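Local atomic coordinates of pectate lyase (Pectobacterium carotovorum, PDB entry 4U49), a protein that cleaves polygalacturonate by calcium-dependent elimination to give unsaturated oligosaccharides, and is probably also highly active on methylated pectins. Residues Pro122-Gly127 / Val135-Ile140; Gly127-Asp132 / Val156-Asn161; Asp151-Val156 / Ile195-Ala200; Asn235-Val240 / Asn268-Ser273. All blocks are in the same frame, centred on the assembly; numbering follows the deposited sequence.

Contact 1. Residues Pro122-Gly127 / Val135-Ile140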
# COMPACT_ATOMS: atom_id res chain seq x y z
N PRO A 122 14.64 -15.62 -10.19
CA PRO A 122 15.01 -15.26 -11.57
C PRO A 122 13.89 -14.55 -12.32
O PRO A 122 14.15 -13.85 -13.30
CB PRO A 122 15.33 -16.62 -12.21
CG PRO A 122 14.68 -17.64 -11.32
CD PRO A 122 14.75 -17.07 -9.95
N GLU A 123 12.65 -14.73 -11.87
CA GLU A 123 11.51 -14.11 -12.54
C GLU A 123 11.33 -12.65 -12.11
O GLU A 123 10.54 -11.92 -12.70
CB GLU A 123 10.24 -14.91 -12.27
CG GLU A 123 10.23 -16.29 -12.92
CD GLU A 123 8.87 -16.96 -12.88
OE1 GLU A 123 7.87 -16.30 -13.24
OE2 GLU A 123 8.81 -18.14 -12.49
N CYS A 124 12.07 -12.23 -11.08
CA CYS A 124 12.04 -10.84 -10.65
C CYS A 124 12.77 -9.93 -11.62
O CYS A 124 13.92 -9.54 -11.39
CB CYS A 124 12.66 -10.69 -9.26
SG CYS A 124 11.54 -11.01 -7.90
N LYS A 125 12.10 -9.58 -12.72
CA LYS A 125 12.68 -8.70 -13.72
C LYS A 125 11.71 -7.57 -14.04
O LYS A 125 10.50 -7.73 -13.90
CB LYS A 125 13.02 -9.49 -14.99
CG LYS A 125 14.12 -10.51 -14.81
CD LYS A 125 14.28 -11.37 -16.06
CE LYS A 125 15.60 -12.14 -16.04
NZ LYS A 125 15.76 -12.95 -14.80
N ALA A 126 12.24 -6.43 -14.47
CA ALA A 126 11.39 -5.31 -14.85
C ALA A 126 10.52 -5.69 -16.04
O ALA A 126 11.01 -6.18 -17.06
CB ALA A 126 12.23 -4.08 -15.18
N GLY A 127 9.21 -5.48 -15.90
CA GLY A 127 8.27 -5.79 -16.96
C GLY A 127 7.79 -7.23 -16.98
O GLY A 127 7.06 -7.64 -17.87
N VAL A 135 6.60 -15.17 -5.98
CA VAL A 135 7.97 -14.81 -6.33
C VAL A 135 8.58 -13.84 -5.32
O VAL A 135 7.98 -12.81 -5.00
CB VAL A 135 8.02 -14.21 -7.75
CG1 VAL A 135 9.34 -13.56 -8.01
CG2 VAL A 135 7.75 -15.30 -8.78
N ASP A 136 9.76 -14.19 -4.80
CA ASP A 136 10.46 -13.40 -3.80
C ASP A 136 11.60 -12.62 -4.46
O ASP A 136 12.59 -13.22 -4.90
CB ASP A 136 10.99 -14.31 -2.69
CG ASP A 136 11.49 -13.54 -1.47
OD1 ASP A 136 11.81 -12.34 -1.58
OD2 ASP A 136 11.59 -14.16 -0.38
N CYS A 137 11.48 -11.30 -4.51
CA CYS A 137 12.48 -10.48 -5.19
C CYS A 137 13.67 -10.14 -4.31
O CYS A 137 14.59 -9.45 -4.74
CB CYS A 137 11.83 -9.20 -5.72
SG CYS A 137 10.55 -9.51 -6.95
N GLY A 138 13.64 -10.62 -3.07
CA GLY A 138 14.78 -10.51 -2.17
C GLY A 138 15.27 -9.10 -1.90
O GLY A 138 16.43 -8.90 -1.54
N GLY A 139 14.39 -8.12 -2.09
CA GLY A 139 14.71 -6.74 -1.78
C GLY A 139 15.41 -5.96 -2.87
O GLY A 139 15.87 -4.85 -2.63
N ILE A 140 15.51 -6.53 -4.07
CA ILE A 140 16.16 -5.82 -5.16
C ILE A 140 15.30 -4.66 -5.64
O ILE A 140 14.13 -4.55 -5.27
CB ILE A 140 16.47 -6.73 -6.37
CG1 ILE A 140 15.18 -7.19 -7.05
CG2 ILE A 140 17.34 -7.91 -5.95
CD1 ILE A 140 15.39 -7.80 -8.42

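Contact 2. Residues Gly127-Asp132 / Val156-Asn161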
# COMPACT_ATOMS: atom_id res chain seq x y z
N GLY A 127 9.21 -5.48 -15.90
CA GLY A 127 8.27 -5.79 -16.96
C GLY A 127 7.79 -7.23 -16.98
O GLY A 127 7.06 -7.64 -17.87
N ALA A 128 8.21 -8.00 -15.98
CA ALA A 128 7.89 -9.43 -15.92
C ALA A 128 6.40 -9.70 -15.81
O ALA A 128 5.65 -8.91 -15.22
CB ALA A 128 8.63 -10.09 -14.76
N VAL A 129 5.97 -10.83 -16.37
CA VAL A 129 4.62 -11.32 -16.18
C VAL A 129 4.70 -12.63 -15.41
O VAL A 129 5.25 -13.62 -15.89
CB VAL A 129 3.88 -11.55 -17.52
CG1 VAL A 129 2.51 -12.15 -17.26
CG2 VAL A 129 3.74 -10.24 -18.28
N ILE A 130 4.15 -12.63 -14.20
CA ILE A 130 4.27 -13.76 -13.29
C ILE A 130 2.90 -14.40 -13.08
O ILE A 130 1.94 -13.72 -12.74
CB ILE A 130 4.85 -13.32 -11.94
CG1 ILE A 130 6.23 -12.68 -12.15
CG2 ILE A 130 4.94 -14.49 -10.99
CD1 ILE A 130 6.74 -11.93 -10.94
N LYS A 131 2.83 -15.71 -13.30
CA LYS A 131 1.55 -16.42 -13.28
C LYS A 131 1.52 -17.60 -12.31
O LYS A 131 2.44 -18.41 -12.27
CB LYS A 131 1.20 -16.93 -14.68
CG LYS A 131 1.69 -16.07 -15.82
CD LYS A 131 1.49 -16.78 -17.15
CE LYS A 131 2.54 -16.36 -18.17
NZ LYS A 131 2.15 -15.12 -18.90
N ASP A 132 0.43 -17.68 -11.54
CA ASP A 132 0.12 -18.83 -10.70
C ASP A 132 1.27 -19.28 -9.80
O ASP A 132 1.52 -20.47 -9.64
CB ASP A 132 -0.32 -20.01 -11.58
CG ASP A 132 -1.55 -19.69 -12.40
OD1 ASP A 132 -2.51 -19.13 -11.83
OD2 ASP A 132 -1.56 -19.98 -13.61
N VAL A 156 5.54 -2.27 -14.08
CA VAL A 156 6.85 -2.80 -13.76
C VAL A 156 6.73 -4.30 -13.51
O VAL A 156 7.63 -5.08 -13.80
CB VAL A 156 7.47 -2.10 -12.52
CG1 VAL A 156 8.84 -2.68 -12.19
CG2 VAL A 156 7.57 -0.60 -12.77
N ILE A 157 5.58 -4.70 -12.98
CA ILE A 157 5.28 -6.11 -12.72
C ILE A 157 3.82 -6.40 -13.03
O ILE A 157 2.93 -5.65 -12.62
CB ILE A 157 5.57 -6.49 -11.25
CG1 ILE A 157 7.07 -6.41 -10.94
CG2 ILE A 157 5.05 -7.89 -10.95
CD1 ILE A 157 7.88 -7.53 -11.57
N THR A 158 3.57 -7.50 -13.75
CA THR A 158 2.21 -7.97 -13.97
C THR A 158 2.01 -9.30 -13.25
O THR A 158 2.80 -10.23 -13.39
CB THR A 158 1.89 -8.15 -15.47
OG1 THR A 158 1.93 -6.88 -16.12
CG2 THR A 158 0.50 -8.75 -15.65
N LEU A 159 0.94 -9.38 -12.46
CA LEU A 159 0.62 -10.59 -11.72
C LEU A 159 -0.66 -11.22 -12.26
O LEU A 159 -1.69 -10.57 -12.34
CB LEU A 159 0.45 -10.28 -10.23
CG LEU A 159 1.60 -9.59 -9.50
CD1 LEU A 159 1.19 -9.21 -8.08
CD2 LEU A 159 2.84 -10.47 -9.49
N GLU A 160 -0.57 -12.49 -12.63
CA GLU A 160 -1.75 -13.25 -13.01
C GLU A 160 -1.97 -14.38 -12.02
O GLU A 160 -1.30 -15.41 -12.09
CB GLU A 160 -1.60 -13.80 -14.43
CG GLU A 160 -1.51 -12.72 -15.49
CD GLU A 160 -1.39 -13.27 -16.89
OE1 GLU A 160 -0.91 -14.41 -17.04
OE2 GLU A 160 -1.80 -12.57 -17.84
N ASN A 161 -2.90 -14.16 -11.09
CA ASN A 161 -3.16 -15.11 -10.01
C ASN A 161 -1.86 -15.43 -9.27
O ASN A 161 -1.54 -16.59 -9.02
CB ASN A 161 -3.80 -16.39 -10.56
CG ASN A 161 -4.46 -17.23 -9.49
OD1 ASN A 161 -5.20 -16.71 -8.65
ND2 ASN A 161 -4.19 -18.53 -9.50
O HOH W 1 4.43 -6.59 -17.10

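Contact 3. Residues Asp151-Val156 / Ile195-Ala200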
# COMPACT_ATOMS: atom_id res chain seq x y z
N ASP A 151 -1.21 9.17 -20.46
CA ASP A 151 -1.51 7.89 -21.11
C ASP A 151 -0.97 6.71 -20.31
O ASP A 151 -0.07 6.86 -19.49
CB ASP A 151 -0.92 7.88 -22.52
CG ASP A 151 -1.17 9.18 -23.27
OD1 ASP A 151 -2.32 9.66 -23.27
OD2 ASP A 151 -0.21 9.73 -23.87
N LYS A 152 -1.55 5.53 -20.54
CA LYS A 152 -1.19 4.33 -19.80
C LYS A 152 0.27 3.94 -20.01
O LYS A 152 0.73 3.82 -21.15
CB LYS A 152 -2.09 3.16 -20.20
CG LYS A 152 -3.58 3.40 -19.95
CD LYS A 152 -3.89 3.44 -18.46
CE LYS A 152 -5.39 3.58 -18.21
NZ LYS A 152 -5.90 4.91 -18.64
N GLN A 153 0.99 3.74 -18.91
CA GLN A 153 2.38 3.32 -18.96
C GLN A 153 2.48 1.83 -18.64
O GLN A 153 1.57 1.27 -18.02
CB GLN A 153 3.22 4.15 -17.98
CG GLN A 153 2.98 5.66 -18.11
CD GLN A 153 4.00 6.49 -17.36
OE1 GLN A 153 5.19 6.17 -17.34
NE2 GLN A 153 3.54 7.57 -16.75
N PRO A 154 3.57 1.18 -19.08
CA PRO A 154 3.69 -0.26 -18.79
C PRO A 154 3.88 -0.54 -17.31
O PRO A 154 4.54 0.22 -16.62
CB PRO A 154 4.93 -0.68 -19.59
CG PRO A 154 5.68 0.59 -19.83
CD PRO A 154 4.66 1.67 -19.94
N PRO A 155 3.28 -1.64 -16.82
CA PRO A 155 3.52 -2.05 -15.43
C PRO A 155 4.95 -2.54 -15.24
O PRO A 155 5.51 -3.14 -16.16
CB PRO A 155 2.51 -3.18 -15.22
CG PRO A 155 2.20 -3.68 -16.59
CD PRO A 155 2.30 -2.50 -17.50
N VAL A 156 5.54 -2.27 -14.08
CA VAL A 156 6.85 -2.80 -13.76
C VAL A 156 6.73 -4.30 -13.51
O VAL A 156 7.63 -5.08 -13.80
CB VAL A 156 7.47 -2.10 -12.52
CG1 VAL A 156 8.84 -2.68 -12.19
CG2 VAL A 156 7.57 -0.60 -12.77
N ILE A 195 5.87 7.02 -6.55
CA ILE A 195 4.77 6.63 -7.42
C ILE A 195 4.79 7.44 -8.71
O ILE A 195 4.84 8.67 -8.68
CB ILE A 195 3.40 6.80 -6.75
CG1 ILE A 195 3.28 5.88 -5.53
CG2 ILE A 195 2.28 6.51 -7.75
CD1 ILE A 195 1.95 6.02 -4.81
N CYS A 196 4.77 6.74 -9.84
CA CYS A 196 4.69 7.41 -11.14
C CYS A 196 3.23 7.59 -11.53
O CYS A 196 2.61 8.59 -11.17
CB CYS A 196 5.46 6.61 -12.19
SG CYS A 196 5.49 7.35 -13.85
N GLU A 197 2.66 6.62 -12.24
CA GLU A 197 1.25 6.70 -12.63
C GLU A 197 0.34 6.18 -11.50
O GLU A 197 -0.41 6.94 -10.90
CB GLU A 197 0.98 5.91 -13.92
CG GLU A 197 -0.43 6.08 -14.44
CD GLU A 197 -0.70 5.27 -15.70
OE1 GLU A 197 0.25 4.69 -16.26
OE2 GLU A 197 -1.88 5.21 -16.12
N ASP A 198 0.42 4.88 -11.24
CA ASP A 198 -0.26 4.27 -10.10
C ASP A 198 0.75 3.45 -9.30
O ASP A 198 1.82 3.10 -9.81
CB ASP A 198 -1.41 3.37 -10.55
CG ASP A 198 -2.50 4.13 -11.29
OD1 ASP A 198 -3.40 4.67 -10.63
OD2 ASP A 198 -2.45 4.17 -12.53
N ALA A 199 0.41 3.13 -8.06
CA ALA A 199 1.23 2.20 -7.29
C ALA A 199 0.83 0.77 -7.63
O ALA A 199 1.67 -0.09 -7.88
CB ALA A 199 1.09 2.45 -5.80
N ALA A 200 -0.48 0.53 -7.67
CA ALA A 200 -1.00 -0.80 -7.98
C ALA A 200 -2.36 -0.69 -8.66
O ALA A 200 -3.15 0.21 -8.37
CB ALA A 200 -1.10 -1.64 -6.71

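Contact 4. Residues Asn235-Val240 / Asn268-Ser273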
# COMPACT_ATOMS: atom_id res chain seq x y z
N ASN A 235 -16.99 -6.31 -9.95
CA ASN A 235 -16.92 -7.55 -9.19
C ASN A 235 -15.48 -7.82 -8.76
O ASN A 235 -14.99 -8.94 -8.81
CB ASN A 235 -17.46 -8.72 -10.02
CG ASN A 235 -18.81 -8.42 -10.64
OD1 ASN A 235 -18.93 -8.31 -11.86
ND2 ASN A 235 -19.83 -8.28 -9.80
N SER A 236 -14.82 -6.74 -8.34
CA SER A 236 -13.41 -6.78 -7.97
C SER A 236 -13.23 -6.27 -6.55
O SER A 236 -14.06 -5.50 -6.05
CB SER A 236 -12.59 -5.94 -8.95
OG SER A 236 -12.98 -4.57 -8.89
N HIS A 237 -12.15 -6.69 -5.91
CA HIS A 237 -11.92 -6.34 -4.52
C HIS A 237 -10.44 -6.06 -4.26
O HIS A 237 -9.59 -6.92 -4.51
CB HIS A 237 -12.41 -7.47 -3.61
CG HIS A 237 -12.49 -7.09 -2.16
ND1 HIS A 237 -12.64 -8.03 -1.16
CD2 HIS A 237 -12.45 -5.89 -1.54
CE1 HIS A 237 -12.68 -7.42 0.01
NE2 HIS A 237 -12.57 -6.12 -0.19
N THR A 238 -10.14 -4.87 -3.77
CA THR A 238 -8.79 -4.55 -3.34
C THR A 238 -8.75 -4.50 -1.82
O THR A 238 -9.57 -3.82 -1.19
CB THR A 238 -8.28 -3.22 -3.92
OG1 THR A 238 -8.14 -3.33 -5.34
CG2 THR A 238 -6.93 -2.85 -3.31
N ILE A 239 -7.80 -5.23 -1.24
CA ILE A 239 -7.61 -5.29 0.20
C ILE A 239 -6.27 -4.68 0.59
O ILE A 239 -5.24 -5.01 0.01
CB ILE A 239 -7.68 -6.75 0.72
CG1 ILE A 239 -9.01 -7.40 0.35
CG2 ILE A 239 -7.46 -6.79 2.23
CD1 ILE A 239 -9.14 -8.84 0.80
N VAL A 240 -6.30 -3.79 1.58
CA VAL A 240 -5.10 -3.15 2.09
C VAL A 240 -4.90 -3.52 3.56
O VAL A 240 -5.73 -3.18 4.40
CB VAL A 240 -5.17 -1.61 1.96
CG1 VAL A 240 -3.95 -0.96 2.60
CG2 VAL A 240 -5.30 -1.20 0.50
N ASN A 268 -15.07 -2.89 -4.98
CA ASN A 268 -14.95 -2.92 -3.52
C ASN A 268 -13.53 -2.67 -3.01
O ASN A 268 -12.55 -3.10 -3.61
CB ASN A 268 -15.45 -4.26 -2.99
CG ASN A 268 -16.91 -4.49 -3.30
OD1 ASN A 268 -17.72 -3.57 -3.24
ND2 ASN A 268 -17.26 -5.73 -3.64
N LEU A 269 -13.46 -1.97 -1.89
CA LEU A 269 -12.20 -1.70 -1.20
C LEU A 269 -12.32 -2.07 0.26
O LEU A 269 -13.29 -1.71 0.92
CB LEU A 269 -11.82 -0.22 -1.32
CG LEU A 269 -10.59 0.22 -0.51
CD1 LEU A 269 -9.30 -0.25 -1.16
CD2 LEU A 269 -10.56 1.73 -0.29
N THR A 270 -11.33 -2.80 0.78
CA THR A 270 -11.28 -3.04 2.21
C THR A 270 -9.92 -2.62 2.76
O THR A 270 -8.89 -3.15 2.36
CB THR A 270 -11.54 -4.51 2.56
OG1 THR A 270 -12.84 -4.89 2.10
CG2 THR A 270 -11.47 -4.71 4.07
N ILE A 271 -9.93 -1.64 3.65
CA ILE A 271 -8.72 -1.25 4.35
C ILE A 271 -8.73 -1.91 5.71
O ILE A 271 -9.44 -1.48 6.61
CB ILE A 271 -8.60 0.28 4.52
CG1 ILE A 271 -8.60 0.98 3.16
CG2 ILE A 271 -7.34 0.62 5.29
CD1 ILE A 271 -8.53 2.49 3.27
N ILE A 272 -7.96 -2.99 5.85
CA ILE A 272 -7.86 -3.67 7.14
C ILE A 272 -6.99 -2.83 8.08
O ILE A 272 -7.34 -2.62 9.24
CB ILE A 272 -7.29 -5.09 6.98
CG1 ILE A 272 -8.18 -5.91 6.05
CG2 ILE A 272 -7.16 -5.76 8.34
CD1 ILE A 272 -7.81 -7.38 5.96
N SER A 273 -5.87 -2.34 7.56
CA SER A 273 -5.02 -1.42 8.31
C SER A 273 -4.09 -0.67 7.37
O SER A 273 -3.48 -1.26 6.48
CB SER A 273 -4.21 -2.17 9.37
OG SER A 273 -3.40 -3.16 8.77

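Contact 1. Residues Pro122-Gly127 / Val135-Ile140
The disulfide between Cys124 and Cys137 fastens the loop leading into the parallel beta-helix, the fold of polysaccharide lyase family 3, to the turn that follows strand 134-136. It illustrates how a cystine can anchor an irregular segment, for Pro122-Gly127 is neither helix nor strand, and its link to Val135-Ile140 is one covalent bond, with apolar packing around it. Cys124, itself the centre of an inverse gamma turn, carries the contact. Its CB has the end of Ile140 beside it, with CD1 4.1 Å from Cys124 CB. Beyond CB, the sulfur stands anti to the carbonyl carbon (chi1 -84°). There Cys124 SG is bonded to Cys137 SG at 2.0 Å, and the torsion about the bond, -89°, is close to the relaxed right angle and left-handed in sense. The same Cys124 SG rests on Val135 CG1 at 3.4 Å; that methyl lies anti to the backbone N of Val135, which brings it against the sulfur. On the far side of the cystine in sequence, Cys137 opens a type I' turn whose middle positions, Gly138 and Gly139, both have positive phi. The turn is closed by Ile140 N to Cys137 O at 3.1 Å. It is braced at its start by an Asx turn: Gly138 N donates to Asp136 OD1 from above the carboxylate plane, and Asn166 ND2 bonds to the same oxygen. The turn carries Ile140 back toward the cystine. Its CG1 takes the crowded position between the backbone N and the carbonyl carbon (chi1 67°), leaving Ile140 CD1 3.7 Å from Cys124 O.

Contact 2. Residues Gly127-Asp132 / Val156-Asn161
Backbone hydrogen bonds carry most of this pairing. Three of them are almost straight and run nearly along the C=O axis: Thr158 N to Ala128 O at 2.9 Å, Ile130 N to Thr158 O at 2.9 Å, and Glu160 N to Ile130 O at 2.8 Å. Asp132 N to Glu160 O extends the ladder past the strand end. At the start, Gly127 N meets Val156 O at 2.7 Å, but from above the carbonyl plane. The bonds pair strand 128-131 with strand 157-160 in parallel register, at the outer edge of the first parallel sheet of the beta-helix, with strand 178-182 beyond. Apolar contacts line the face bearing Ala128, Ile130, Ile157 and Leu159: Ile130 CB faces Leu159 CD2, and Ile157 CD1 swings in toward Ala128 CB. The other face is mixed: Val129 lies beside Thr158 and crosses Glu160 obliquely, and Lys131 and Glu160 lie side by side. Glu160 OE1 rests 3.3 Å from Lys131 CG, whereas the salt bridge to Lys131 NZ is long, 3.7 Å. A water links Ala128 O, to which it donates, with Thr158 OG1. After the strands, Asn161 ND2 donates to the anti lone pair of Asp132 OD1 at 2.9 Å, within the amide plane of Asn161 although the carboxylate is turned 72° from it.

Contact 3. Residues Asp151-Val156 / Ile195-Ala200
A surface bridge beside the calcium-binding loop joins two irregular segments: Ile195-Ala200 begins with Ile195, a calcium ligand in another crystal structure of this protein, though the metal is absent from this chain. Glu197 reaches across with its chain fully extended, CG anti to the backbone N (chi1 -174°). Its OE1 accepts Gln153 N at 2.9 Å through the syn lone pair, the one on the side of the other oxygen, with an N-H...O angle of 157°. The same Glu197 OE1 lies against the aliphatic start of Gln153, 3.4 Å from Gln153 CG, as the two side chains slide past each other in opposite directions. In the parallel beta-helix these are inter-strand loops, one leading into strand 157-160 and the other into strand 200-202. The amide end of Gln153 comes up to the Cys196 sulfur, with Gln153 NE2 3.5 Å from Cys196 SG. That sulfur is bonded to Cys146, and Gln153 OE1 accepts from Ser147 N, so both partners are tied to Cys146-Ser147, earlier in the loop that carries Gln153. At the outer edge, Lys152 crosses Glu197 at about a right angle, Lys152 CD lying 3.6 Å from Glu197 OE2. The carboxylate of Asp176 comes close to Glu197 OE1, and the like charges may raise the proton affinity of either acid.

Contact 4. Residues Asn235-Val240 / Asn268-Ser273
Val240 O is held by two backbone donors, Ile272 N at 2.7 Å, nearly along the C=O axis but bent at the hydrogen, and Ser273 N at 3.3 Å on an in-plane lone pair. Both come from just past the end of strand 267-271, where the chain leaves its pairing with strand 236-241 on one wall of the parallel beta-helix. Upstream, regular parallel bonds hold the two strands, among them Thr270 N to Thr238 O at 2.8 Å and Val240 N to Thr270 O at 2.8 Å. The wall itself continues to strands 206-210 and 294-301. On the face bearing His237, Ile239, Asn268 and Thr270, the imidazole leans across the strands, its CG anti to the backbone N (chi1 -167°). The ring is met at its edge: His237 NE2 shares a hydrogen bond of 2.6 Å with Thr270 OG1, and Asn268 O lies 3.5 Å from His237 CD2. The amide of Asn268 stands nearly perpendicular to this ring, its OD1 bound to Val293 N. One face of the imidazole is covered by Ile239 CG1, 3.7 Å above the ring plane and offset toward the rim. The other branch of that isoleucine, Ile239 CG2, turns to the strand end and packs obliquely on Ile272 CD1 at 3.8 Å.

How the contacts relate
From the N terminus, contact 1 closes first, tying the entry loop to the turn after strand 134-136, across strand 128-131 and the corner that follows it. Contact 2 opens at Gly127, which the two share, before contact 1 has closed, so their segments cross; Ile130 and Val135 join them by packing. Contact 3 in turn opens inside contact 2 and crosses it, sharing Val156, and closes only beyond strand 184-192 at the calcium loop. These three thus interlock into a chain along one end of the beta-helix. Contact 4 follows in series, about 7 Å from contact 3 at the nearest atoms, and joins successive strands on a wall farther along.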